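Local atomic coordinates of arylesterase (Agrobacterium tumefaciens, PDB entry 3DCI), a protein that is a GDSL-like (SGNH) hydrolase that probably cleaves ester bonds and carries a bound zinc ion. Residues A[68-73]-A[82-87]; A[75-80]-A[122-127]; A[156-161]-A[206-211]; A[37-42]-A[201-206]. One frame throughout, in Å; residues are numbered along the deposited sequence.

Contact 1: residues A[68-73]-A[82-87]. With ACY (acetic acid), chain M.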
loop_
_atom_site.group_PDB
_atom_site.type_symbol
_atom_site.label_atom_id
_atom_site.label_comp_id
_atom_site.label_asym_id
_atom_site.label_seq_id
_atom_site.Cartn_x
_atom_site.Cartn_y
_atom_site.Cartn_z
ATOM N N GLU A 68 19.996 3.890 -12.793
ATOM C CA GLU A 68 18.956 3.484 -11.845
ATOM C C GLU A 68 18.545 2.060 -12.195
ATOM O O GLU A 68 17.449 1.816 -12.708
ATOM C CB GLU A 68 17.771 4.449 -11.881
ATOM C CG GLU A 68 18.076 5.917 -11.534
ATOM C CD GLU A 68 18.455 6.191 -10.088
ATOM O OE1 GLU A 68 18.391 5.283 -9.216
ATOM O OE2 GLU A 68 18.817 7.367 -9.789
ATOM N N GLY A 69 19.470 1.137 -11.934
ATOM C CA GLY A 69 19.281 -0.282 -12.164
ATOM C C GLY A 69 19.062 -1.033 -10.863
ATOM O O GLY A 69 19.979 -1.117 -10.037
ATOM N N LEU A 70 17.869 -1.611 -10.701
ATOM C CA LEU A 70 17.503 -2.300 -9.463
ATOM C C LEU A 70 17.208 -3.786 -9.722
ATOM O O LEU A 70 16.272 -4.120 -10.465
ATOM C CB LEU A 70 16.274 -1.642 -8.837
ATOM C CG LEU A 70 15.781 -2.313 -7.538
ATOM C CD1 LEU A 70 15.607 -1.284 -6.435
ATOM C CD2 LEU A 70 14.492 -3.138 -7.781
ATOM N N GLY A 71 17.955 -4.661 -9.053
ATOM C CA GLY A 71 17.746 -6.110 -9.166
ATOM C C GLY A 71 16.323 -6.534 -8.827
ATOM O O GLY A 71 15.796 -6.198 -7.756
ATOM N N GLY A 72 15.678 -7.210 -9.769
ATOM C CA GLY A 72 14.299 -7.712 -9.591
ATOM C C GLY A 72 13.216 -6.772 -10.100
ATOM O O GLY A 72 12.030 -7.095 -10.043
ATOM N N ARG A 73 13.608 -5.607 -10.597
ATOM C CA ARG A 73 12.610 -4.600 -11.021
ATOM C C ARG A 73 11.761 -5.084 -12.209
ATOM O O ARG A 73 12.288 -5.683 -13.150
ATOM C CB ARG A 73 13.275 -3.288 -11.396
ATOM C CG ARG A 73 12.296 -2.221 -11.862
ATOM C CD ARG A 73 13.017 -0.915 -11.970
ATOM N NE ARG A 73 13.194 -0.294 -10.652
ATOM C CZ ARG A 73 14.089 0.652 -10.394
ATOM N NH1 ARG A 73 14.995 1.021 -11.295
ATOM N NH2 ARG A 73 14.136 1.186 -9.206
ATOM N N GLY A 82 12.395 -9.009 -2.608
ATOM C CA GLY A 82 13.728 -8.405 -2.516
ATOM C C GLY A 82 13.794 -7.453 -1.333
ATOM O O GLY A 82 12.795 -7.252 -0.651
ATOM N N PRO A 83 14.974 -6.868 -1.079
ATOM C CA PRO A 83 15.101 -5.921 0.013
ATOM C C PRO A 83 14.558 -4.512 -0.292
ATOM O O PRO A 83 14.503 -3.689 0.629
ATOM C CB PRO A 83 16.611 -5.865 0.233
ATOM C CG PRO A 83 17.172 -5.987 -1.134
ATOM C CD PRO A 83 16.270 -7.089 -1.754
ATOM N N ALA A 84 14.215 -4.223 -1.555
ATOM C CA ALA A 84 13.662 -2.931 -1.937
ATOM C C ALA A 84 12.512 -3.117 -2.924
ATOM O O ALA A 84 12.446 -4.120 -3.617
ATOM C CB ALA A 84 14.739 -2.046 -2.572
ATOM N N CYS A 85 11.633 -2.122 -2.970
ATOM C CA CYS A 85 10.480 -2.089 -3.873
ATOM C C CYS A 85 10.865 -2.369 -5.347
ATOM O O CYS A 85 11.782 -1.767 -5.871
ATOM C CB CYS A 85 9.809 -0.703 -3.768
ATOM S SG CYS A 85 8.420 -0.455 -4.904
ATOM N N ARG A 86 10.149 -3.282 -6.000
ATOM C CA ARG A 86 10.482 -3.686 -7.388
ATOM C C ARG A 86 9.515 -3.152 -8.444
ATOM O O ARG A 86 9.691 -3.425 -9.625
ATOM C CB ARG A 86 10.568 -5.200 -7.482
ATOM C CG ARG A 86 11.804 -5.778 -6.802
ATOM C CD ARG A 86 11.724 -7.283 -6.617
ATOM N NE ARG A 86 13.005 -7.802 -6.122
ATOM C CZ ARG A 86 13.329 -9.090 -6.076
ATOM N NH1 ARG A 86 12.465 -10.008 -6.450
ATOM N NH2 ARG A 86 14.528 -9.452 -5.638
ATOM N N ASN A 87 8.515 -2.370 -8.027
ATOM C CA ASN A 87 7.539 -1.858 -8.951
ATOM C C ASN A 87 8.208 -0.739 -9.726
ATOM O O ASN A 87 8.574 0.289 -9.155
ATOM C CB ASN A 87 6.270 -1.370 -8.205
ATOM C CG ASN A 87 5.183 -0.923 -9.151
ATOM O OD1 ASN A 87 5.449 -0.156 -10.081
ATOM N ND2 ASN A 87 3.959 -1.462 -8.975
HETATM C C ACY M . 17.071 -9.068 -12.846
HETATM O O ACY M . 16.757 -7.986 -12.347
HETATM O OXT ACY M . 17.496 -10.008 -12.146
HETATM C CH3 ACY M . 16.938 -9.296 -14.340
HETATM O O HOH W 1 11.712 -0.466 -8.158
#
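The Arg86 guanidinium lies flat between two glycines. Gly72 CA sits over one face, offset toward the rim, and Gly82 N lies over the centre of the opposite face. Gly71 O approaches obliquely, 3.6 Å from Arg86 NE. The Arg73 guanidinium has Leu70 CB over the centre of one face. At its edge, in plane, are Glu68 O and a water. This water accepts from Arg73 NE at 2.9 Å and donates to Cys85 O, so it bridges the two segments. No direct hydrogen bond joins them. Arg86 is extended from CG to NE, and its CB, CG and CD all run past Gly72 O, with Arg86 CD at 3.4 Å. Leu70 crosses the Arg86 chain at about a right angle. Leu70 CG is anti to the backbone N (chi1 179°), which brings Leu70 CD2 to 3.9 Å from Arg86 CG and Leu70 CD1 to 4.0 Å from Ala84 CB. Leu70 to Arg73 form a type II beta turn with Gly72 at positive phi. Gly72 N binds ACY O of an acetate, probably from the crystallisation liquor, at 2.9 Å. Ser32 N and Asn112 ND2 also bind it, consistent with the oxyanion hole of SGNH hydrolases. Residues 68-73 leave strand 63-69, which pairs with strand 24-30. Residues 82-87 lead into helix 88-99, with Asn87 at its N-cap. Helix 88-99 of the second subunit packs here, its Cys98 on Leu70 and its Val94 on Arg73.

Contact 2: residues A[75-80]-A[122-127]; sequences TCYDDH and AEAAVS
Tyr77 reaches the helix 122-138 with its hydroxyl and the adjoining edge of its ring. Its CG is anti to the carbonyl carbon and beside the backbone N (chi1 -55°). This swings the ring out from the loop and sets OH against the first turn of the helix. Tyr77 OH donates to Ala124 O at 2.7 Å. The angle at the carbonyl oxygen is 116°, and the hydroxyl is tilted slightly from the carbonyl plane. Ala124 O lies at the edge of the ring, in its plane, and is also 3.3 Å from Tyr77 CE2. The Ala124 methyl adds apolar contact, with Ala124 CB 3.9 Å from Tyr77 CZ. Ser127 CB stands 4.0 Å from Tyr77 OH. One face of the ring carries Cys76 SG, offset toward the rim, from the preceding residue of the loop. Thr75 meets the next residue of the same turn, with Thr75 CG2 3.8 Å from Ala125 O. Its OG1 takes the rotamer between the backbone N and the carbonyl carbon (chi1 55°) and is hydrogen-bonded to Asp113 OD2. Val117 of the fourth subunit also packs on Tyr77. The contact thus joins the loop after strand 63-69 to helix 122-138. Its chemistry is uncharged: one short phenol-to-carbonyl bond satisfies the buried hydroxyl, and the rest is van der Waals contact, chiefly of the Ala124 methyl with the ring and of Thr75 CG2 with Ala125 O.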
loop_
_atom_site.group_PDB
_atom_site.type_symbol
_atom_site.label_atom_id
_atom_site.label_comp_id
_atom_site.label_asym_id
_atom_site.label_seq_id
_atom_site.Cartn_x
_atom_site.Cartn_y
_atom_site.Cartn_z
ATOM N N THR A 75 8.254 -3.825 -14.842
ATOM C CA THR A 75 7.716 -2.615 -15.413
ATOM C C THR A 75 6.743 -1.950 -14.423
ATOM O O THR A 75 6.909 -0.778 -14.098
ATOM C CB THR A 75 7.011 -2.884 -16.768
ATOM O OG1 THR A 75 6.002 -3.900 -16.587
ATOM C CG2 THR A 75 8.045 -3.272 -17.841
ATOM N N CYS A 76 5.737 -2.690 -13.948
ATOM C CA CYS A 76 4.693 -2.069 -13.116
ATOM C C CYS A 76 4.023 -3.046 -12.164
ATOM O O CYS A 76 2.861 -2.856 -11.791
ATOM C CB CYS A 76 3.637 -1.392 -14.007
ATOM S SG CYS A 76 2.642 -2.546 -14.965
ATOM N N TYR A 77 4.768 -4.063 -11.738
ATOM C CA TYR A 77 4.204 -5.136 -10.932
ATOM C C TYR A 77 4.905 -5.156 -9.578
ATOM O O TYR A 77 6.125 -5.076 -9.498
ATOM C CB TYR A 77 4.278 -6.489 -11.685
ATOM C CG TYR A 77 3.601 -6.365 -13.026
ATOM C CD1 TYR A 77 2.207 -6.230 -13.111
ATOM C CD2 TYR A 77 4.348 -6.256 -14.200
ATOM C CE1 TYR A 77 1.561 -6.041 -14.341
ATOM C CE2 TYR A 77 3.719 -6.080 -15.439
ATOM C CZ TYR A 77 2.332 -5.969 -15.516
ATOM O OH TYR A 77 1.723 -5.781 -16.752
ATOM N N ASP A 78 4.121 -5.209 -8.511
ATOM C CA ASP A 78 4.708 -5.310 -7.177
ATOM C C ASP A 78 5.409 -6.652 -7.092
ATOM O O ASP A 78 4.943 -7.655 -7.648
ATOM C CB ASP A 78 3.648 -5.191 -6.084
ATOM C CG ASP A 78 3.001 -3.806 -6.011
ATOM O OD1 ASP A 78 3.559 -2.826 -6.555
ATOM O OD2 ASP A 78 1.925 -3.706 -5.367
ATOM N N ASP A 79 6.531 -6.680 -6.377
ATOM C CA ASP A 79 7.229 -7.927 -6.068
ATOM C C ASP A 79 7.987 -7.700 -4.753
ATOM O O ASP A 79 8.945 -6.935 -4.736
ATOM C CB ASP A 79 8.179 -8.222 -7.223
ATOM C CG ASP A 79 8.864 -9.559 -7.117
ATOM O OD1 ASP A 79 9.029 -10.160 -8.208
ATOM O OD2 ASP A 79 9.275 -9.982 -6.016
ATOM N N HIS A 80 7.533 -8.317 -3.657
ATOM C CA HIS A 80 8.127 -8.071 -2.331
ATOM C C HIS A 80 9.216 -9.064 -1.957
ATOM O O HIS A 80 9.560 -9.149 -0.795
ATOM C CB HIS A 80 7.042 -8.042 -1.236
ATOM C CG HIS A 80 5.954 -7.059 -1.519
ATOM N ND1 HIS A 80 6.194 -5.705 -1.627
ATOM C CD2 HIS A 80 4.648 -7.229 -1.817
ATOM C CE1 HIS A 80 5.073 -5.081 -1.944
ATOM N NE2 HIS A 80 4.119 -5.983 -2.069
ATOM N N ALA A 122 4.924 -12.357 -22.345
ATOM C CA ALA A 122 5.354 -11.050 -22.825
ATOM C C ALA A 122 4.277 -9.957 -22.697
ATOM O O ALA A 122 4.629 -8.760 -22.607
ATOM C CB ALA A 122 5.821 -11.166 -24.269
ATOM N N GLU A 123 2.997 -10.364 -22.682
ATOM C CA GLU A 123 1.851 -9.425 -22.630
ATOM C C GLU A 123 2.001 -8.468 -21.465
ATOM O O GLU A 123 1.800 -7.261 -21.611
ATOM C CB GLU A 123 0.481 -10.131 -22.478
ATOM C CG GLU A 123 -0.166 -10.685 -23.750
ATOM C CD GLU A 123 0.332 -12.092 -24.128
ATOM O OE1 GLU A 123 1.293 -12.578 -23.480
ATOM O OE2 GLU A 123 -0.232 -12.698 -25.078
ATOM N N ALA A 124 2.318 -9.019 -20.295
ATOM C CA ALA A 124 2.476 -8.200 -19.103
ATOM C C ALA A 124 3.628 -7.184 -19.240
ATOM O O ALA A 124 3.545 -6.058 -18.717
ATOM C CB ALA A 124 2.666 -9.107 -17.833
ATOM N N ALA A 125 4.698 -7.576 -19.923
ATOM C CA ALA A 125 5.823 -6.679 -20.126
ATOM C C ALA A 125 5.459 -5.526 -21.055
ATOM O O ALA A 125 5.780 -4.381 -20.739
ATOM C CB ALA A 125 7.054 -7.407 -20.636
ATOM N N VAL A 126 4.810 -5.810 -22.183
ATOM C CA VAL A 126 4.411 -4.719 -23.094
ATOM C C VAL A 126 3.362 -3.753 -22.444
ATOM O O VAL A 126 3.478 -2.540 -22.582
ATOM C CB VAL A 126 3.951 -5.223 -24.499
ATOM C CG1 VAL A 126 2.641 -5.923 -24.440
ATOM C CG2 VAL A 126 3.877 -4.035 -25.497
ATOM N N SER A 127 2.369 -4.301 -21.742
ATOM C CA SER A 127 1.391 -3.490 -20.996
ATOM C C SER A 127 2.070 -2.580 -19.991
ATOM O O SER A 127 1.697 -1.422 -19.849
ATOM C CB SER A 127 0.401 -4.373 -20.237
ATOM O OG SER A 127 -0.390 -5.069 -21.165
#

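Contact 3: residues A[156-161]-A[206-211]; sequences PPCVAG and DGVHLD. With ACY (acetic acid), chain M.
Gly207 has the largest surface buried here, and it meets Cys158 and Val159 through its backbone. Val159 N donates to Gly207 O at 2.9 Å, with an N-H...O angle of 163°. Gly207 O also receives a CA-H...O contact from Cys158 CA at 3.2 Å. Gly207 has positive phi, and Val159 CG2 rests against its CA.

Cys158 is second. Its SG is anti to the carbonyl carbon (chi1 -63°). Cys158 SG passes Gly207 O and touches Val208 CG2 at 4.0 Å. Segment 206-211 carries the sequence DGVH, which fits the Asp-x-x-His block of SGNH hydrolases. Asp206 and His209, with Ser32, have the geometry of a Ser-His-Asp triad, probably the catalytic one. His209 ND1 donates to Asp206 OD2 at 2.6 Å, in the ring plane and on the syn side of the carboxylate. Asp206 OD1 makes an Asx turn to Val208 N at 2.8 Å, met from above the carboxylate plane. It also accepts from His209 N, so three bonds fix the carboxylate against the turn. At the other edge of the ring, His209 NE2 donates to ACY OXT of the bound acetate, probably a crystallisation additive, at 2.9 Å. Val208 CG1 lies over one ring face.

Pro156 is third. Pro156 CG meets Leu210 CD2 at 3.9 Å, the two side chains crossing at about a right angle. Leu33 and Ile218 pack on both residues. A water donates to Pro156 O and to Val208 O, bridging the two loops between the proline and cysteine contacts.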
loop_
_atom_site.group_PDB
_atom_site.type_symbol
_atom_site.label_atom_id
_atom_site.label_comp_id
_atom_site.label_asym_id
_atom_site.label_seq_id
_atom_site.Cartn_x
_atom_site.Cartn_y
_atom_site.Cartn_z
ATOM N N PRO A 156 18.174 -8.498 -23.835
ATOM C CA PRO A 156 18.499 -9.681 -24.630
ATOM C C PRO A 156 17.677 -10.866 -24.139
ATOM O O PRO A 156 17.436 -10.955 -22.946
ATOM C CB PRO A 156 19.981 -9.906 -24.341
ATOM C CG PRO A 156 20.471 -8.590 -23.821
ATOM C CD PRO A 156 19.336 -8.005 -23.080
ATOM N N PRO A 157 17.209 -11.741 -25.053
ATOM C CA PRO A 157 16.394 -12.871 -24.633
ATOM C C PRO A 157 17.130 -13.872 -23.754
ATOM O O PRO A 157 18.368 -13.976 -23.805
ATOM C CB PRO A 157 15.974 -13.525 -25.951
ATOM C CG PRO A 157 16.939 -13.051 -26.951
ATOM C CD PRO A 157 17.384 -11.700 -26.508
ATOM N N CYS A 158 16.360 -14.613 -22.961
ATOM C CA CYS A 158 16.898 -15.710 -22.174
ATOM C C CYS A 158 17.405 -16.859 -23.061
ATOM O O CYS A 158 16.986 -17.020 -24.206
ATOM C CB CYS A 158 15.835 -16.224 -21.195
ATOM S SG CYS A 158 15.375 -14.937 -20.004
ATOM N N VAL A 159 18.319 -17.646 -22.509
ATOM C CA VAL A 159 18.834 -18.811 -23.200
ATOM C C VAL A 159 18.824 -19.966 -22.222
ATOM O O VAL A 159 18.490 -19.778 -21.060
ATOM C CB VAL A 159 20.256 -18.565 -23.769
ATOM C CG1 VAL A 159 20.215 -17.462 -24.851
ATOM C CG2 VAL A 159 21.237 -18.246 -22.667
ATOM N N ALA A 160 19.148 -21.157 -22.705
ATOM C CA ALA A 160 19.212 -22.325 -21.848
ATOM C C ALA A 160 20.249 -22.067 -20.766
ATOM O O ALA A 160 21.421 -21.808 -21.062
ATOM C CB ALA A 160 19.575 -23.564 -22.653
ATOM N N GLY A 161 19.796 -22.086 -19.510
ATOM C CA GLY A 161 20.682 -22.178 -18.363
ATOM C C GLY A 161 21.185 -23.604 -18.226
ATOM O O GLY A 161 20.872 -24.467 -19.064
ATOM N N ASP A 206 23.538 -18.719 -16.204
ATOM C CA ASP A 206 22.185 -18.805 -15.657
ATOM C C ASP A 206 21.058 -18.644 -16.672
ATOM O O ASP A 206 19.888 -18.742 -16.300
ATOM C CB ASP A 206 22.009 -17.833 -14.483
ATOM C CG ASP A 206 21.996 -16.389 -14.897
ATOM O OD1 ASP A 206 22.056 -16.060 -16.099
ATOM O OD2 ASP A 206 21.903 -15.568 -13.978
ATOM N N GLY A 207 21.399 -18.424 -17.933
ATOM C CA GLY A 207 20.408 -18.240 -18.986
ATOM C C GLY A 207 19.710 -16.892 -19.008
ATOM O O GLY A 207 18.861 -16.660 -19.858
ATOM N N VAL A 208 20.065 -15.987 -18.096
ATOM C CA VAL A 208 19.287 -14.752 -17.898
ATOM C C VAL A 208 20.141 -13.460 -17.880
ATOM O O VAL A 208 19.843 -12.501 -18.590
ATOM C CB VAL A 208 18.425 -14.854 -16.605
ATOM C CG1 VAL A 208 17.711 -13.534 -16.298
ATOM C CG2 VAL A 208 17.432 -16.029 -16.726
ATOM N N HIS A 209 21.197 -13.450 -17.078
ATOM C CA HIS A 209 22.022 -12.263 -16.876
ATOM C C HIS A 209 23.140 -12.140 -17.894
ATOM O O HIS A 209 23.334 -13.032 -18.696
ATOM C CB HIS A 209 22.572 -12.251 -15.442
ATOM C CG HIS A 209 21.496 -12.108 -14.420
ATOM N ND1 HIS A 209 20.976 -13.185 -13.732
ATOM C CD2 HIS A 209 20.779 -11.028 -14.031
ATOM C CE1 HIS A 209 19.998 -12.768 -12.946
ATOM N NE2 HIS A 209 19.858 -11.463 -13.104
ATOM N N LEU A 210 23.844 -11.008 -17.857
ATOM C CA LEU A 210 24.866 -10.666 -18.852
ATOM C C LEU A 210 26.275 -10.624 -18.255
ATOM O O LEU A 210 26.479 -10.071 -17.173
ATOM C CB LEU A 210 24.547 -9.303 -19.473
ATOM C CG LEU A 210 23.187 -9.157 -20.131
ATOM C CD1 LEU A 210 22.903 -7.673 -20.413
ATOM C CD2 LEU A 210 23.170 -9.994 -21.397
ATOM N N ASP A 211 27.250 -11.204 -18.953
ATOM C CA ASP A 211 28.632 -11.048 -18.533
ATOM C C ASP A 211 29.095 -9.598 -18.803
ATOM O O ASP A 211 28.338 -8.795 -19.371
ATOM C CB ASP A 211 29.548 -12.128 -19.128
ATOM C CG ASP A 211 29.681 -12.072 -20.632
ATOM O OD1 ASP A 211 29.354 -11.053 -21.269
ATOM O OD2 ASP A 211 30.170 -13.085 -21.176
HETATM C C ACY M . 17.071 -9.068 -12.846
HETATM O O ACY M . 16.757 -7.986 -12.347
HETATM O OXT ACY M . 17.496 -10.008 -12.146
HETATM C CH3 ACY M . 16.938 -9.296 -14.340
HETATM O O HOH W 2 17.579 -12.444 -20.406
#

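Contact 4: residues A[37-42]-A[201-206]; sequences ADPATG and SASPVD
Pro39 packs against Ser203 and Val205, joining two loops that each carry a small side-chain-to-backbone motif. Asp38 forms an Asx motif in 37-42, and Ser203 forms an ST turn in 201-206. Segment 201-206 ends at Asp206, the acid of the probable Ser-His-Asp triad of this GDSL-like hydrolase.

Apolar contacts do the joining. The proline ring presents CB and CG to Ser203, with Pro39 CG 3.6 Å from Ser203 CB. Pro39 CB also lies 3.9 Å from Val205 CB. Val205 CG1 is anti to the backbone N (chi1 165°). This branch reaches the backbone carbonyl of Pro39, and Val205 CG1 lies 4.1 Å from Ala40 CB. His209 touches the proline as well.

Hydrogen bonds shape each loop but do not cross between them. Asp38 OD2 accepts from Thr41 N at 2.7 Å, in a nearly straight bond (174°) that uses its anti lone pair. Ala40 N gives the same oxygen a weak bond. The backbone bond from Gly42 N to Asp38 O, 2.9 Å, closes the turn, and Gly42 has positive phi. In the other loop, Ser203 OG accepts from Val205 N at 3.2 Å. That bond turns the hydroxyl oxygen back into its own loop, although it still lies against Pro39 CB and CG.

Two acceptors also come near each other where the loops meet. Asp206 OD2 takes its hydrogen bond from His209 ND1, and Asp206 OD2 and Pro39 O stand 3.8 Å apart without one.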
loop_
_atom_site.group_PDB
_atom_site.type_symbol
_atom_site.label_atom_id
_atom_site.label_comp_id
_atom_site.label_asym_id
_atom_site.label_seq_id
_atom_site.Cartn_x
_atom_site.Cartn_y
_atom_site.Cartn_z
ATOM N N ALA A 37 24.627 -7.182 -12.844
ATOM C CA ALA A 37 24.862 -8.369 -12.013
ATOM C C ALA A 37 25.680 -9.405 -12.790
ATOM O O ALA A 37 25.357 -9.735 -13.944
ATOM C CB ALA A 37 23.568 -8.978 -11.514
ATOM N N ASP A 38 26.731 -9.900 -12.160
ATOM C CA ASP A 38 27.485 -11.021 -12.692
ATOM C C ASP A 38 26.634 -12.301 -12.697
ATOM O O ASP A 38 26.035 -12.653 -11.676
ATOM C CB ASP A 38 28.701 -11.264 -11.826
ATOM C CG ASP A 38 29.576 -12.378 -12.352
ATOM O OD1 ASP A 38 30.364 -12.097 -13.261
ATOM O OD2 ASP A 38 29.490 -13.516 -11.837
ATOM N N PRO A 39 26.597 -13.023 -13.838
ATOM C CA PRO A 39 25.775 -14.248 -13.915
ATOM C C PRO A 39 26.142 -15.316 -12.867
ATOM O O PRO A 39 25.247 -15.960 -12.322
ATOM C CB PRO A 39 26.043 -14.757 -15.339
ATOM C CG PRO A 39 26.447 -13.497 -16.103
ATOM C CD PRO A 39 27.272 -12.737 -15.118
ATOM N N ALA A 40 27.430 -15.464 -12.579
ATOM C CA ALA A 40 27.924 -16.476 -11.634
ATOM C C ALA A 40 27.734 -16.062 -10.168
ATOM O O ALA A 40 27.054 -16.746 -9.393
ATOM C CB ALA A 40 29.390 -16.758 -11.898
ATOM N N THR A 41 28.338 -14.930 -9.803
ATOM C CA THR A 41 28.420 -14.497 -8.402
ATOM C C THR A 41 27.240 -13.651 -7.959
ATOM O O THR A 41 26.941 -13.596 -6.782
ATOM C CB THR A 41 29.707 -13.697 -8.162
ATOM O OG1 THR A 41 29.630 -12.447 -8.845
ATOM C CG2 THR A 41 30.922 -14.464 -8.677
ATOM N N GLY A 42 26.576 -12.969 -8.884
ATOM C CA GLY A 42 25.520 -12.022 -8.519
ATOM C C GLY A 42 26.048 -10.680 -8.025
ATOM O O GLY A 42 25.267 -9.767 -7.749
ATOM N N SER A 201 24.105 -11.218 -25.871
ATOM C CA SER A 201 23.377 -12.456 -25.536
ATOM C C SER A 201 23.441 -12.756 -24.044
ATOM O O SER A 201 24.465 -12.530 -23.411
ATOM C CB SER A 201 23.945 -13.650 -26.318
ATOM O OG SER A 201 23.757 -13.482 -27.717
ATOM N N ALA A 202 22.344 -13.290 -23.503
ATOM C CA ALA A 202 22.319 -13.820 -22.139
ATOM C C ALA A 202 23.446 -14.827 -21.898
ATOM O O ALA A 202 23.862 -15.544 -22.806
ATOM C CB ALA A 202 20.981 -14.488 -21.866
ATOM N N SER A 203 23.948 -14.873 -20.673
ATOM C CA SER A 203 24.980 -15.861 -20.311
ATOM C C SER A 203 24.367 -17.258 -20.115
ATOM O O SER A 203 23.293 -17.385 -19.530
ATOM C CB SER A 203 25.669 -15.437 -19.017
ATOM O OG SER A 203 26.640 -16.374 -18.626
ATOM N N PRO A 204 25.052 -18.317 -20.580
ATOM C CA PRO A 204 24.570 -19.662 -20.255
ATOM C C PRO A 204 24.822 -20.098 -18.801
ATOM O O PRO A 204 24.325 -21.148 -18.393
ATOM C CB PRO A 204 25.353 -20.549 -21.217
ATOM C CG PRO A 204 26.609 -19.782 -21.493
ATOM C CD PRO A 204 26.251 -18.340 -21.430
ATOM N N VAL A 205 25.596 -19.318 -18.039
ATOM C CA VAL A 205 25.799 -19.584 -16.615
ATOM C C VAL A 205 24.454 -19.625 -15.866
ATOM O O VAL A 205 24.247 -20.465 -14.998
ATOM C CB VAL A 205 26.759 -18.536 -15.976
ATOM C CG1 VAL A 205 26.689 -18.574 -14.466
ATOM C CG2 VAL A 205 28.196 -18.791 -16.420
ATOM N N ASP A 206 23.538 -18.719 -16.204
ATOM C CA ASP A 206 22.185 -18.805 -15.657
ATOM C C ASP A 206 21.058 -18.644 -16.672
ATOM O O ASP A 206 19.888 -18.742 -16.300
ATOM C CB ASP A 206 22.009 -17.833 -14.483
ATOM C CG ASP A 206 21.996 -16.389 -14.897
ATOM O OD1 ASP A 206 22.056 -16.060 -16.099
ATOM O OD2 ASP A 206 21.903 -15.568 -13.978
#

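In the fold
Contacts 2 and 3 are buried, contact 1 is partly buried and contact 4 lies at the surface. Contacts 1 and 2 share the loop after strand 63-69. They touch where Asn87 ND2 meets Asp78 OD1, and both lie near other subunits. Contacts 3 and 4 share Asp206, with centres about 6 Å apart. Both use the loop before helix 212-229, folded on itself by a backbone hydrogen bond between Ser203 N and His209 O. Contacts 1 and 3 do not touch, yet both bind the acetate, Gly72 N at one oxygen and His209 NE2 at the other. Only contacts 2 and 3 have direct hydrogen bonds between their segments. Contact 1 relies on Arg86 and Leu70 packing and a water bridge, contact 4 on apolar packing.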